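PDB 1GKR: L-hydantoinase from Arthrobacter aurescens, which hydrolyses 5-substituted hydantoins, aryl derivatives more readily than alkyl ones, with a stereoselectivity that depends on the substrate, using two zinc ions per subunit. Local coordinates for residues D307-D312 with E362-K367. Sequence-based numbering, arbitrary orientation.
Sequences DTLGSD and EVMCEK. With ZN (zinc ion), chain F.
Leu309 N donates a hydrogen bond to Val363 O across 3.1 Å, joining strand 308-309 directly to helix 357-372. The helix can spare this carbonyl because a wider pi-type turn runs through 362-366, where Lys367 N bonds to Glu362 O. The N-H arrives from above the carbonyl plane, 39° out of it, and Thr308 CA adds a CA-H...O contact to the same oxygen. Branched and flexible apolar residues fill in around this polar link. The Leu309 and Val363 side chains run alongside one another in the same direction, CD2 of Leu309 3.9 Å from CG2 of Val363, while Met364 brings its CG to Leu309 CB. A lysine suits the partly exposed place of Lys367: its methylenes lie against the backbone oxygen of Asp307 and its CB meets Thr308 CG2 at 3.9 Å, while chi4 of 46° bends NZ toward a long salt bridge with Glu362 OE2, 3.8 Å away. An alanine here would probably open a gap beside Asp307 and leave Glu362 with its other partner, Arg359, but without this second, long charge partner. Farther out, Asp307 OD2 accepts from Cys261 N, and Thr308 OG1 is hydrogen-bonded to Glu59. Beyond Gly310, the chain reaches Asp312, whose OD1 binds zinc at 2.1 Å alongside His60, His62 and the carboxylated Lys147. In this TIM-barrel amidohydrolase, then, a backbone bond backed by apolar packing ties helix 357-372, also bonded through Met364 to Val57, to the strand whose C-terminal continuation carries a metal ligand.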
ATOM      1  N   ASP A 307      13.161 -10.104  13.257  1.00  9.43           N
ATOM      2  CA  ASP A 307      13.221 -11.552  13.392  1.00 10.25           C
ATOM      3  C   ASP A 307      14.347 -12.157  14.207  1.00 11.99           C
ATOM      4  O   ASP A 307      14.115 -13.084  14.981  1.00 15.01           O
ATOM      5  CB  ASP A 307      13.203 -12.175  12.003  1.00  7.77           C
ATOM      6  CG  ASP A 307      11.999 -11.743  11.214  1.00  8.24           C
ATOM      7  OD1 ASP A 307      10.893 -12.156  11.613  1.00  7.50           O
ATOM      8  OD2 ASP A 307      12.149 -10.983  10.223  1.00  4.16           O
ATOM      9  N   THR A 308      15.566 -11.659  14.032  1.00 11.39           N
ATOM     10  CA  THR A 308      16.698 -12.195  14.776  1.00  9.36           C
ATOM     11  C   THR A 308      17.670 -11.112  15.204  1.00 10.24           C
ATOM     12  O   THR A 308      17.696 -10.008  14.659  1.00  9.78           O
ATOM     13  CB  THR A 308      17.515 -13.199  13.939  1.00  8.44           C
ATOM     14  OG1 THR A 308      18.116 -12.501  12.843  1.00  6.82           O
ATOM     15  CG2 THR A 308      16.635 -14.321  13.409  1.00  4.76           C
ATOM     16  N   LEU A 309      18.487 -11.452  16.185  1.00 11.10           N
ATOM     17  CA  LEU A 309      19.500 -10.544  16.686  1.00  8.91           C
ATOM     18  C   LEU A 309      20.839 -11.270  16.528  1.00  9.70           C
ATOM     19  O   LEU A 309      20.971 -12.448  16.874  1.00 10.38           O
ATOM     20  CB  LEU A 309      19.211 -10.219  18.147  1.00  8.20           C
ATOM     21  CG  LEU A 309      18.842  -8.777  18.508  1.00 11.04           C
ATOM     22  CD1 LEU A 309      17.974  -8.158  17.449  1.00 10.60           C
ATOM     23  CD2 LEU A 309      18.141  -8.760  19.859  1.00  9.02           C
ATOM     24  N   GLY A 310      21.818 -10.582  15.959  1.00  9.68           N
ATOM     25  CA  GLY A 310      23.133 -11.174  15.769  1.00 12.45           C
ATOM     26  C   GLY A 310      24.137 -10.138  16.225  1.00 12.68           C
ATOM     27  O   GLY A 310      23.923  -8.952  16.006  1.00 15.32           O
ATOM     28  N   SER A 311      25.228 -10.559  16.846  1.00 13.15           N
ATOM     29  CA  SER A 311      26.201  -9.590  17.351  1.00 13.68           C
ATOM     30  C   SER A 311      27.063  -8.904  16.300  1.00 13.53           C
ATOM     31  O   SER A 311      27.358  -7.707  16.401  1.00 12.98           O
ATOM     32  CB  SER A 311      27.120 -10.270  18.361  1.00 12.82           C
ATOM     33  OG  SER A 311      27.859 -11.292  17.716  1.00 11.22           O
ATOM     34  N   ASP A 312      27.441  -9.662  15.279  1.00 14.18           N
ATOM     35  CA  ASP A 312      28.338  -9.165  14.242  1.00 13.34           C
ATOM     36  C   ASP A 312      29.692  -8.876  14.929  1.00 14.00           C
ATOM     37  O   ASP A 312      30.395  -7.906  14.627  1.00 14.43           O
ATOM     38  CB  ASP A 312      27.793  -7.915  13.551  1.00  9.24           C
ATOM     39  CG  ASP A 312      28.567  -7.586  12.275  1.00 14.04           C
ATOM     40  OD1 ASP A 312      29.142  -8.521  11.675  1.00 12.83           O
ATOM     41  OD2 ASP A 312      28.601  -6.407  11.861  1.00 18.34           O
ATOM     42  N   GLU A 362      13.009 -15.569  21.692  1.00 14.37           N
ATOM     43  CA  GLU A 362      12.557 -15.833  20.337  1.00 15.20           C
ATOM     44  C   GLU A 362      13.547 -15.336  19.293  1.00 14.44           C
ATOM     45  O   GLU A 362      13.889 -16.071  18.355  1.00 13.89           O
ATOM     46  CB  GLU A 362      11.201 -15.176  20.085  1.00 16.69           C
ATOM     47  CG  GLU A 362      10.599 -15.567  18.752  1.00 18.61           C
ATOM     48  CD  GLU A 362       9.334 -14.806  18.428  1.00 21.46           C
ATOM     49  OE1 GLU A 362       9.322 -13.571  18.641  1.00 25.42           O
ATOM     50  OE2 GLU A 362       8.363 -15.438  17.947  1.00 19.56           O
ATOM     51  N   VAL A 363      14.008 -14.096  19.456  1.00 11.70           N
ATOM     52  CA  VAL A 363      14.940 -13.508  18.495  1.00 13.06           C
ATOM     53  C   VAL A 363      16.424 -13.888  18.677  1.00 15.73           C
ATOM     54  O   VAL A 363      17.219 -13.757  17.734  1.00 16.44           O
ATOM     55  CB  VAL A 363      14.838 -11.972  18.499  1.00  9.89           C
ATOM     56  CG1 VAL A 363      13.420 -11.541  18.251  1.00  1.37           C
ATOM     57  CG2 VAL A 363      15.332 -11.433  19.807  1.00 10.97           C
ATOM     58  N   MET A 364      16.796 -14.354  19.871  1.00 14.20           N
ATOM     59  CA  MET A 364      18.180 -14.720  20.136  1.00 14.00           C
ATOM     60  C   MET A 364      18.435 -16.210  20.186  1.00 15.04           C
ATOM     61  O   MET A 364      19.595 -16.630  20.179  1.00 17.07           O
ATOM     62  CB  MET A 364      18.678 -14.082  21.441  1.00  9.27           C
ATOM     63  CG  MET A 364      18.811 -12.594  21.328  1.00 12.12           C
ATOM     64  SD  MET A 364      19.557 -11.808  22.740  1.00 17.33           S
ATOM     65  CE  MET A 364      21.283 -11.883  22.289  1.00 10.61           C
ATOM     66  N   CYS A 365      17.371 -17.012  20.233  1.00 13.65           N
ATOM     67  CA  CYS A 365      17.534 -18.458  20.292  1.00 12.54           C
ATOM     68  C   CYS A 365      16.710 -19.217  19.270  1.00 14.89           C
ATOM     69  O   CYS A 365      17.248 -19.898  18.404  1.00 16.13           O
ATOM     70  CB  CYS A 365      17.170 -18.979  21.682  1.00 13.22           C
ATOM     71  SG  CYS A 365      17.929 -18.086  23.059  1.00 13.13           S
ATOM     72  N   GLU A 366      15.394 -19.097  19.376  1.00 15.72           N
ATOM     73  CA  GLU A 366      14.496 -19.820  18.493  1.00 15.72           C
ATOM     74  C   GLU A 366      14.574 -19.537  16.999  1.00 16.20           C
ATOM     75  O   GLU A 366      14.906 -20.441  16.228  1.00 15.77           O
ATOM     76  CB  GLU A 366      13.062 -19.645  18.984  1.00 17.89           C
ATOM     77  CG  GLU A 366      12.736 -20.523  20.177  1.00 22.10           C
ATOM     78  CD  GLU A 366      11.471 -20.104  20.904  1.00 23.64           C
ATOM     79  OE1 GLU A 366      10.532 -19.634  20.224  1.00 21.74           O
ATOM     80  OE2 GLU A 366      11.421 -20.266  22.150  1.00 24.25           O
ATOM     81  N   LYS A 367      14.273 -18.308  16.580  1.00 12.95           N
ATOM     82  CA  LYS A 367      14.292 -17.997  15.159  1.00 15.46           C
ATOM     83  C   LYS A 367      15.631 -18.271  14.471  1.00 14.05           C
ATOM     84  O   LYS A 367      15.675 -18.900  13.404  1.00 13.20           O
ATOM     85  CB  LYS A 367      13.847 -16.550  14.920  1.00 20.68           C
ATOM     86  CG  LYS A 367      12.410 -16.429  14.432  1.00 28.43           C
ATOM     87  CD  LYS A 367      11.867 -15.015  14.659  1.00 36.71           C
ATOM     88  CE  LYS A 367      10.478 -14.845  14.051  1.00 39.92           C
ATOM     89  NZ  LYS A 367       9.611 -16.013  14.394  1.00 45.92           N
TER
HETATM   90 ZN    ZN F1453      29.219  -8.883   9.579  1.00 17.02          ZN
HETATM   91  O   HOH W   1      29.769  -6.467   9.212  1.00 20.72           O